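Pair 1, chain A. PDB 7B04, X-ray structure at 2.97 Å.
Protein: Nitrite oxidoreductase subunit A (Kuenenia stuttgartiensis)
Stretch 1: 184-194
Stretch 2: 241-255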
# COMPACT_ATOMS: atom_id res chain seq x y z
N GLY A 184 27.69 -6.45 28.82
CA GLY A 184 27.04 -7.72 28.56
C GLY A 184 27.67 -8.48 27.41
O GLY A 184 27.80 -9.70 27.45
N ILE A 185 28.07 -7.76 26.35
CA ILE A 185 28.73 -8.40 25.22
C ILE A 185 30.03 -9.06 25.67
O ILE A 185 30.32 -10.20 25.31
CB ILE A 185 28.98 -7.38 24.09
CG1 ILE A 185 27.66 -6.97 23.44
CG2 ILE A 185 29.93 -7.95 23.06
CD1 ILE A 185 27.79 -5.79 22.50
N ILE A 186 30.82 -8.34 26.47
CA ILE A 186 32.09 -8.90 26.94
C ILE A 186 31.85 -10.10 27.84
O ILE A 186 32.54 -11.12 27.72
CB ILE A 186 32.92 -7.81 27.65
CG1 ILE A 186 33.31 -6.72 26.65
CG2 ILE A 186 34.15 -8.41 28.29
CD1 ILE A 186 33.92 -5.49 27.29
N HIS A 187 30.88 -10.01 28.75
CA HIS A 187 30.62 -11.12 29.66
C HIS A 187 30.17 -12.37 28.92
O HIS A 187 30.74 -13.45 29.10
CB HIS A 187 29.56 -10.71 30.69
CG HIS A 187 29.19 -11.80 31.64
ND1 HIS A 187 28.20 -12.73 31.36
CD2 HIS A 187 29.66 -12.13 32.86
CE1 HIS A 187 28.09 -13.57 32.36
NE2 HIS A 187 28.97 -13.23 33.29
N ILE A 188 29.15 -12.23 28.06
CA ILE A 188 28.57 -13.41 27.41
C ILE A 188 29.55 -14.02 26.41
O ILE A 188 29.67 -15.25 26.32
CB ILE A 188 27.23 -13.05 26.76
CG1 ILE A 188 26.26 -12.52 27.82
CG2 ILE A 188 26.64 -14.26 26.06
CD1 ILE A 188 25.03 -11.86 27.25
N THR A 189 30.26 -13.18 25.64
CA THR A 189 31.24 -13.73 24.71
C THR A 189 32.37 -14.42 25.45
O THR A 189 32.92 -15.41 24.95
CB THR A 189 31.79 -12.63 23.79
OG1 THR A 189 32.28 -11.54 24.58
CG2 THR A 189 30.71 -12.14 22.85
N LYS A 190 32.73 -13.93 26.63
CA LYS A 190 33.69 -14.62 27.47
C LYS A 190 33.05 -15.79 28.21
O LYS A 190 33.75 -16.75 28.56
CB LYS A 190 34.33 -13.64 28.46
CG LYS A 190 35.27 -14.24 29.49
CD LYS A 190 36.58 -14.69 28.86
CE LYS A 190 37.56 -15.16 29.93
NZ LYS A 190 38.85 -15.64 29.35
N LYS A 191 31.74 -15.73 28.44
CA LYS A 191 31.05 -16.82 29.12
C LYS A 191 31.10 -18.11 28.32
O LYS A 191 31.30 -19.20 28.88
CB LYS A 191 29.59 -16.42 29.38
CG LYS A 191 28.89 -17.17 30.52
CD LYS A 191 27.40 -17.33 30.19
CE LYS A 191 26.51 -16.92 31.35
NZ LYS A 191 25.18 -17.59 31.31
N TYR A 192 30.91 -18.02 27.00
CA TYR A 192 30.89 -19.24 26.15
C TYR A 192 32.14 -19.33 25.26
O TYR A 192 32.07 -20.05 24.25
CB TYR A 192 29.61 -19.26 25.30
CG TYR A 192 28.33 -19.28 26.09
CD1 TYR A 192 27.64 -18.11 26.36
CD2 TYR A 192 27.80 -20.47 26.57
CE1 TYR A 192 26.46 -18.12 27.09
CE2 TYR A 192 26.62 -20.50 27.30
CZ TYR A 192 25.95 -19.32 27.56
OH TYR A 192 24.79 -19.34 28.28
N SER A 193 33.23 -18.65 25.61
CA SER A 193 34.38 -18.68 24.72
C SER A 193 35.16 -19.97 24.89
O SER A 193 35.38 -20.70 23.91
CB SER A 193 35.26 -17.43 24.93
OG SER A 193 36.19 -17.57 25.99
N GLY A 194 35.61 -20.26 26.11
CA GLY A 194 36.49 -21.38 26.34
C GLY A 194 35.93 -22.76 26.09
O GLY A 194 34.85 -22.97 25.50
N ARG A 241 30.43 -4.76 9.77
CA ARG A 241 31.72 -4.24 10.21
C ARG A 241 31.88 -4.37 11.71
O ARG A 241 32.96 -4.71 12.21
CB ARG A 241 31.86 -2.78 9.77
CG ARG A 241 33.24 -2.18 9.96
CD ARG A 241 33.25 -0.73 9.51
NE ARG A 241 34.57 -0.11 9.65
CZ ARG A 241 35.49 -0.08 8.69
NH1 ARG A 241 35.24 -0.65 7.52
NH2 ARG A 241 36.65 0.50 8.91
N PHE A 242 30.81 -4.11 12.47
CA PHE A 242 30.85 -4.28 13.91
C PHE A 242 31.16 -5.73 14.29
O PHE A 242 31.97 -5.98 15.19
CB PHE A 242 29.52 -3.84 14.53
CG PHE A 242 29.49 -3.92 16.03
CD1 PHE A 242 30.10 -2.94 16.80
CD2 PHE A 242 28.85 -4.97 16.67
CE1 PHE A 242 30.08 -3.01 18.18
CE2 PHE A 242 28.82 -5.04 18.05
CZ PHE A 242 29.44 -4.06 18.80
N ASN A 243 30.51 -6.63 13.60
CA ASN A 243 30.69 -8.08 13.82
C ASN A 243 32.15 -8.40 13.55
O ASN A 243 32.74 -9.18 14.27
CB ASN A 243 29.86 -8.82 12.79
CG ASN A 243 28.41 -8.81 13.16
OD1 ASN A 243 28.08 -8.60 14.30
ND2 ASN A 243 27.54 -9.06 12.21
N ASN A 244 32.71 -7.80 12.53
CA ASN A 244 34.13 -8.06 12.20
C ASN A 244 35.02 -7.57 13.34
O ASN A 244 35.93 -8.26 13.70
CB ASN A 244 34.49 -7.39 10.88
CG ASN A 244 35.82 -7.86 10.39
OD1 ASN A 244 36.39 -8.76 10.95
ND2 ASN A 244 36.34 -7.22 9.37
N CYS A 245 34.70 -6.41 13.90
CA CYS A 245 35.47 -5.74 14.96
C CYS A 245 35.51 -6.60 16.21
O CYS A 245 36.37 -6.42 17.00
CB CYS A 245 34.76 -4.46 15.34
SG CYS A 245 35.27 -3.03 14.37
N LEU A 246 34.50 -7.40 16.44
CA LEU A 246 34.46 -8.22 17.64
C LEU A 246 35.61 -9.21 17.72
O LEU A 246 35.78 -9.85 18.77
CB LEU A 246 33.13 -8.96 17.72
CG LEU A 246 31.92 -8.06 17.99
CD1 LEU A 246 30.66 -8.87 17.93
CD2 LEU A 246 32.05 -7.37 19.34
N ALA A 247 36.39 -9.37 16.65
CA ALA A 247 37.60 -10.17 16.73
C ALA A 247 38.55 -9.63 17.80
O ALA A 247 39.26 -10.41 18.44
CB ALA A 247 38.29 -10.22 15.37
N ILE A 248 38.57 -8.31 17.99
CA ILE A 248 39.40 -7.73 19.05
C ILE A 248 38.93 -8.23 20.41
O ILE A 248 39.75 -8.59 21.27
CB ILE A 248 39.37 -6.19 18.98
CG1 ILE A 248 39.85 -5.69 17.63
CG2 ILE A 248 40.23 -5.60 20.08
CD1 ILE A 248 39.67 -4.19 17.45
N VAL A 249 37.62 -8.23 20.64
CA VAL A 249 37.09 -8.71 21.92
C VAL A 249 37.46 -10.17 22.13
O VAL A 249 37.77 -10.60 23.25
CB VAL A 249 35.57 -8.50 21.99
CG1 VAL A 249 35.10 -8.49 23.44
CG2 VAL A 249 35.17 -7.20 21.30
N ASP A 250 37.44 -10.96 21.05
CA ASP A 250 37.88 -12.35 21.15
C ASP A 250 39.35 -12.43 21.53
O ASP A 250 39.75 -13.31 22.31
CB ASP A 250 37.62 -13.06 19.82
CG ASP A 250 37.89 -14.55 19.90
OD1 ASP A 250 37.08 -15.27 20.52
OD2 ASP A 250 38.91 -15.00 19.34
N ALA A 251 40.17 -11.53 20.99
CA ALA A 251 41.58 -11.48 21.38
C ALA A 251 41.73 -11.17 22.86
O ALA A 251 42.61 -11.73 23.53
CB ALA A 251 42.32 -10.45 20.53
N HIS A 252 40.89 -10.28 23.39
CA HIS A 252 40.94 -9.98 24.82
C HIS A 252 40.40 -11.15 25.65
O HIS A 252 40.92 -11.43 26.73
CB HIS A 252 40.15 -8.71 25.12
CG HIS A 252 40.85 -7.45 24.70
ND1 HIS A 252 41.87 -6.89 25.45
CD2 HIS A 252 40.68 -6.65 23.63
CE1 HIS A 252 42.30 -5.79 24.85
NE2 HIS A 252 41.59 -5.62 23.74
N ASN A 253 39.37 -11.82 25.15
CA ASN A 253 38.76 -12.92 25.89
C ASN A 253 39.70 -14.12 25.98
O ASN A 253 39.95 -14.65 27.07
CB ASN A 253 37.44 -13.33 25.25
CG ASN A 253 36.35 -12.28 25.43
OD1 ASN A 253 36.24 -11.67 26.50
ND2 ASN A 253 35.55 -12.07 24.40
N ARG A 254 40.23 -14.57 24.84
CA ARG A 254 40.99 -15.81 24.78
C ARG A 254 42.50 -15.60 24.75
O ARG A 254 43.24 -16.57 24.91
CB ARG A 254 40.56 -16.61 23.55
CG ARG A 254 39.14 -17.15 23.66
CD ARG A 254 38.53 -17.51 22.32
NE ARG A 254 39.26 -18.56 21.61
CZ ARG A 254 39.77 -18.43 20.39
NH1 ARG A 254 40.41 -19.44 19.82
NH2 ARG A 254 39.61 -17.30 19.72
N GLY A 255 42.97 -14.37 24.57
CA GLY A 255 44.39 -14.10 24.51
C GLY A 255 45.05 -14.75 23.31
O GLY A 255 46.05 -15.46 23.44
O HOH W 1 35.26 -14.78 22.96

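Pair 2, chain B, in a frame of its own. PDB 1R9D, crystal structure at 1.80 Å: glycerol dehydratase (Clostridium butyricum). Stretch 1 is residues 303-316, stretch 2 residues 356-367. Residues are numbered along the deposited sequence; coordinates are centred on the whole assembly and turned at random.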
# COMPACT_ATOMS: atom_id res chain seq x y z
N THR B 303 -37.12 24.89 27.41
CA THR B 303 -37.20 26.33 27.57
C THR B 303 -35.94 26.95 26.98
O THR B 303 -34.91 26.28 26.90
CB THR B 303 -37.28 26.73 29.05
OG1 THR B 303 -36.07 26.36 29.72
CG2 THR B 303 -38.46 26.04 29.73
N ASP B 304 -36.01 28.21 26.58
CA ASP B 304 -34.84 28.86 26.01
C ASP B 304 -33.68 28.92 26.99
O ASP B 304 -32.52 28.79 26.61
CB ASP B 304 -35.18 30.28 25.53
CG ASP B 304 -36.17 30.28 24.39
OD1 ASP B 304 -36.14 29.34 23.57
OD2 ASP B 304 -36.97 31.24 24.29
N LYS B 305 -34.00 29.12 28.27
CA LYS B 305 -32.95 29.20 29.28
C LYS B 305 -32.15 27.90 29.37
O LYS B 305 -30.93 27.94 29.51
CB LYS B 305 -33.54 29.54 30.65
CG LYS B 305 -32.47 29.78 31.70
CD LYS B 305 -33.04 30.23 33.03
CE LYS B 305 -31.91 30.53 34.02
NZ LYS B 305 -32.40 30.97 35.35
N PHE B 306 -32.83 26.76 29.30
CA PHE B 306 -32.14 25.48 29.38
C PHE B 306 -31.41 25.17 28.07
O PHE B 306 -30.32 24.60 28.08
CB PHE B 306 -33.12 24.34 29.71
CG PHE B 306 -32.44 23.03 30.00
CD1 PHE B 306 -31.41 22.97 30.94
CD2 PHE B 306 -32.81 21.87 29.34
CE1 PHE B 306 -30.76 21.76 31.22
CE2 PHE B 306 -32.17 20.66 29.61
CZ PHE B 306 -31.14 20.61 30.54
N ALA B 307 -32.02 25.55 26.95
CA ALA B 307 -31.39 25.33 25.65
C ALA B 307 -30.09 26.11 25.64
O ALA B 307 -29.05 25.62 25.19
CB ALA B 307 -32.31 25.81 24.52
N GLN B 308 -30.13 27.34 26.16
CA GLN B 308 -28.94 28.17 26.21
C GLN B 308 -27.89 27.59 27.16
O GLN B 308 -26.70 27.65 26.87
CB GLN B 308 -29.30 29.60 26.65
CG GLN B 308 -28.10 30.55 26.66
CD GLN B 308 -27.55 30.83 25.26
OE1 GLN B 308 -28.27 31.30 24.38
NE2 GLN B 308 -26.27 30.55 25.06
N GLU B 309 -28.33 27.03 28.28
CA GLU B 309 -27.37 26.44 29.22
C GLU B 309 -26.66 25.24 28.59
O GLU B 309 -25.48 25.02 28.83
CB GLU B 309 -28.08 26.03 30.53
CG GLU B 309 -27.15 25.45 31.59
CD GLU B 309 -27.84 25.22 32.94
OE1 GLU B 309 -29.03 24.84 32.94
OE2 GLU B 309 -27.19 25.41 33.99
N LEU B 310 -27.39 24.47 27.79
CA LEU B 310 -26.80 23.30 27.12
C LEU B 310 -25.75 23.74 26.10
O LEU B 310 -24.70 23.11 25.96
CB LEU B 310 -27.89 22.48 26.44
CG LEU B 310 -28.81 21.69 27.38
CD1 LEU B 310 -29.92 21.03 26.58
CD2 LEU B 310 -27.99 20.65 28.13
N ILE B 311 -26.05 24.82 25.38
CA ILE B 311 -25.11 25.34 24.40
C ILE B 311 -23.87 25.83 25.16
O ILE B 311 -22.74 25.60 24.73
CB ILE B 311 -25.75 26.48 23.57
CG1 ILE B 311 -26.86 25.89 22.68
CG2 ILE B 311 -24.70 27.17 22.70
CD1 ILE B 311 -27.56 26.91 21.79
N ASP B 312 -24.08 26.48 26.30
CA ASP B 312 -22.96 26.96 27.10
C ASP B 312 -22.08 25.79 27.53
O ASP B 312 -20.85 25.90 27.55
CB ASP B 312 -23.45 27.71 28.35
CG ASP B 312 -24.17 29.01 28.01
OD1 ASP B 312 -24.00 29.53 26.89
OD2 ASP B 312 -24.90 29.52 28.89
N CYS B 313 -22.70 24.66 27.87
CA CYS B 313 -21.94 23.49 28.28
C CYS B 313 -21.09 22.97 27.12
O CYS B 313 -19.96 22.54 27.33
CB CYS B 313 -22.87 22.38 28.77
SG CYS B 313 -23.56 22.71 30.42
N ILE B 314 -21.64 23.00 25.91
CA ILE B 314 -20.90 22.55 24.74
C ILE B 314 -19.70 23.47 24.54
O ILE B 314 -18.60 23.03 24.23
CB ILE B 314 -21.78 22.56 23.47
CG1 ILE B 314 -22.78 21.39 23.52
CG2 ILE B 314 -20.91 22.44 22.23
CD1 ILE B 314 -23.78 21.37 22.38
N TRP B 315 -19.92 24.77 24.72
CA TRP B 315 -18.84 25.74 24.58
C TRP B 315 -17.71 25.35 25.54
O TRP B 315 -16.54 25.30 25.15
CB TRP B 315 -19.33 27.15 24.91
CG TRP B 315 -19.50 28.07 23.71
CD1 TRP B 315 -18.97 29.32 23.56
CD2 TRP B 315 -20.28 27.82 22.53
NE1 TRP B 315 -19.37 29.86 22.36
CE2 TRP B 315 -20.17 28.96 21.71
CE3 TRP B 315 -21.06 26.74 22.09
CZ2 TRP B 315 -20.81 29.06 20.47
CZ3 TRP B 315 -21.69 26.83 20.85
CH2 TRP B 315 -21.57 27.99 20.05
N ILE B 316 -18.06 25.05 26.78
CA ILE B 316 -17.05 24.67 27.76
C ILE B 316 -16.33 23.38 27.37
O ILE B 316 -15.11 23.28 27.51
CB ILE B 316 -17.67 24.54 29.17
CG1 ILE B 316 -18.17 25.91 29.64
CG2 ILE B 316 -16.64 23.99 30.14
CD1 ILE B 316 -18.86 25.92 30.99
N ASN B 356 -31.09 32.20 12.36
CA ASN B 356 -32.12 31.59 13.19
C ASN B 356 -31.83 31.77 14.68
O ASN B 356 -30.81 32.35 15.06
CB ASN B 356 -32.31 30.09 12.85
CG ASN B 356 -31.08 29.25 13.11
OD1 ASN B 356 -30.48 29.31 14.19
ND2 ASN B 356 -30.71 28.43 12.13
N LYS B 357 -32.74 31.28 15.52
CA LYS B 357 -32.59 31.41 16.96
C LYS B 357 -31.25 30.92 17.51
O LYS B 357 -30.65 31.57 18.36
CB LYS B 357 -33.74 30.68 17.67
CG LYS B 357 -33.74 30.84 19.18
CD LYS B 357 -34.03 32.28 19.59
CE LYS B 357 -34.12 32.41 21.10
NZ LYS B 357 -34.46 33.81 21.50
N VAL B 358 -30.79 29.77 17.02
CA VAL B 358 -29.52 29.21 17.47
C VAL B 358 -28.36 30.11 17.07
O VAL B 358 -27.34 30.16 17.75
CB VAL B 358 -29.29 27.79 16.91
CG1 VAL B 358 -27.95 27.25 17.38
CG2 VAL B 358 -30.40 26.86 17.37
N SER B 359 -28.52 30.82 15.95
CA SER B 359 -27.47 31.74 15.50
C SER B 359 -27.18 32.71 16.63
O SER B 359 -26.03 32.95 16.98
CB SER B 359 -27.93 32.54 14.27
OG SER B 359 -28.35 31.72 13.20
N TYR B 360 -28.25 33.28 17.20
CA TYR B 360 -28.11 34.24 18.28
C TYR B 360 -27.67 33.61 19.60
O TYR B 360 -26.98 34.25 20.39
CB TYR B 360 -29.42 35.01 18.46
CG TYR B 360 -29.70 36.00 17.35
CD1 TYR B 360 -30.68 35.75 16.39
CD2 TYR B 360 -28.95 37.18 17.24
CE1 TYR B 360 -30.91 36.65 15.33
CE2 TYR B 360 -29.18 38.08 16.20
CZ TYR B 360 -30.15 37.81 15.25
OH TYR B 360 -30.37 38.71 14.23
N MET B 361 -28.07 32.37 19.84
CA MET B 361 -27.68 31.71 21.07
C MET B 361 -26.18 31.42 21.07
O MET B 361 -25.55 31.35 22.12
CB MET B 361 -28.46 30.41 21.26
CG MET B 361 -29.94 30.63 21.52
SD MET B 361 -30.79 29.12 21.99
CE MET B 361 -31.21 28.46 20.41
N ALA B 362 -25.61 31.27 19.88
CA ALA B 362 -24.18 31.01 19.77
C ALA B 362 -23.43 32.27 20.17
O ALA B 362 -22.42 32.21 20.88
CB ALA B 362 -23.83 30.61 18.34
N LEU B 363 -23.92 33.42 19.71
CA LEU B 363 -23.30 34.69 20.04
C LEU B 363 -23.42 34.91 21.56
O LEU B 363 -22.48 35.38 22.20
CB LEU B 363 -24.00 35.83 19.29
CG LEU B 363 -23.93 35.79 17.75
CD1 LEU B 363 -24.73 36.94 17.16
CD2 LEU B 363 -22.48 35.88 17.31
N GLU B 364 -24.57 34.55 22.11
CA GLU B 364 -24.81 34.69 23.54
C GLU B 364 -23.85 33.82 24.34
O GLU B 364 -23.29 34.26 25.35
CB GLU B 364 -26.26 34.31 23.86
CG GLU B 364 -26.78 34.85 25.18
CD GLU B 364 -27.16 36.32 25.10
OE1 GLU B 364 -27.49 36.91 26.15
OE2 GLU B 364 -27.14 36.88 23.98
N ALA B 365 -23.65 32.58 23.89
CA ALA B 365 -22.75 31.65 24.57
C ALA B 365 -21.33 32.17 24.70
O ALA B 365 -20.66 31.92 25.71
CB ALA B 365 -22.75 30.30 23.85
N ALA B 366 -20.85 32.88 23.69
CA ALA B 366 -19.49 33.41 23.74
C ALA B 366 -19.32 34.37 24.92
O ALA B 366 -18.26 34.42 25.55
CB ALA B 366 -19.16 34.13 22.43
N VAL B 367 -20.37 35.13 25.23
CA VAL B 367 -20.33 36.08 26.33
C VAL B 367 -20.56 35.39 27.68
O VAL B 367 -20.05 35.84 28.71
CB VAL B 367 -21.38 37.19 26.16
CG1 VAL B 367 -21.22 38.23 27.27
CG2 VAL B 367 -21.22 37.84 24.80

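A helix crossing fixes where side chains must meet, but not which side chains do the meeting. Pair 1, from nitrite oxidoreductase subunit A, and pair 2, from glycerol dehydratase, illustrate the principle. In each, two helices cross at -59°, with axes 9.7 Å apart at closest approach in pair 1 and 9.3 Å in pair 2. Fourteen central residues superpose with an RMSD of 0.5 Å, and the surface buried between the stretches is similar, 400 and 488 Å².

The tightest backbone approach falls at the same place. The CA atoms of Lys A190 and Asn A253 lie 5.6 Å apart, and those of their counterparts, Asp B312 and Ala B365, 5.3 Å. Here the second helix points a side chain straight at the first, and the two pairs fill the site by different chemistry. In pair 2 the small methyl of Ala B365 is a knob in a hole formed by Gln B308, Ile B311, Asp B312 and Trp B315. In pair 1 Asn A253 brings an amide instead. Its ND2 donates a weak hydrogen bond to Thr A189 OG1 (3.3 Å), while its backbone O accepts a 2.7 Å bond from Lys A190 NZ. A water donates hydrogen bonds to Thr A189 O and Asp A250 OD1 and accepts a weak one from Asn A253 ND2, adding a further link between the helices.

The walls of the site differ as well. Thr A189 matches Ile B311, and both point toward the partner helix. Thr A189 OG1 also donates a very short hydrogen bond to Ile A185 O (2.5 Å), one turn back; the isoleucine offers only carbon, with Ile B311 CG2 3.9 Å from Ala B365 CB and CD1 3.7 Å from Met B361 CB.

One turn earlier, polarity is reversed. Ile A186 packs its CG1 4.1 Å from Val A249 CG1. Its match, Gln B308, starts sideways, but its end comes nearer the partner, and its NE2 donates to Met B361 O (3.1 Å) across the interface and to Asp B312 OD1 (3.1 Å) within its own helix. Val A249 and Met B361 coincide and both point inward, but the methionine has the longer side chain, placing SD 4.4 Å from Ala B307 CB. Ala B307 itself matches Ile A185, whose longer side chain sets CG2 4.3 Å from Leu A246 CD2 and CD1 at the edge of the Phe A242 ring. Leu A246 matches Val B358, whose CG1 lies 4.4 Å from Ile B311 CD1.

A large exchange of bulk comes at Ser A193 and Trp B315. Ser A193, just past the end of its helix, also packs against the partner, OG lying 3.8 Å from Arg A254 CG. Trp B315, still helical, lays a ring face over Ala B365, whose CB sits 3.6 Å from the centroid of the five-membered ring. Thus a small alanine knob meets a broad indole in pair 2, whereas in pair 1 the larger Asn A253 lies near a small serine.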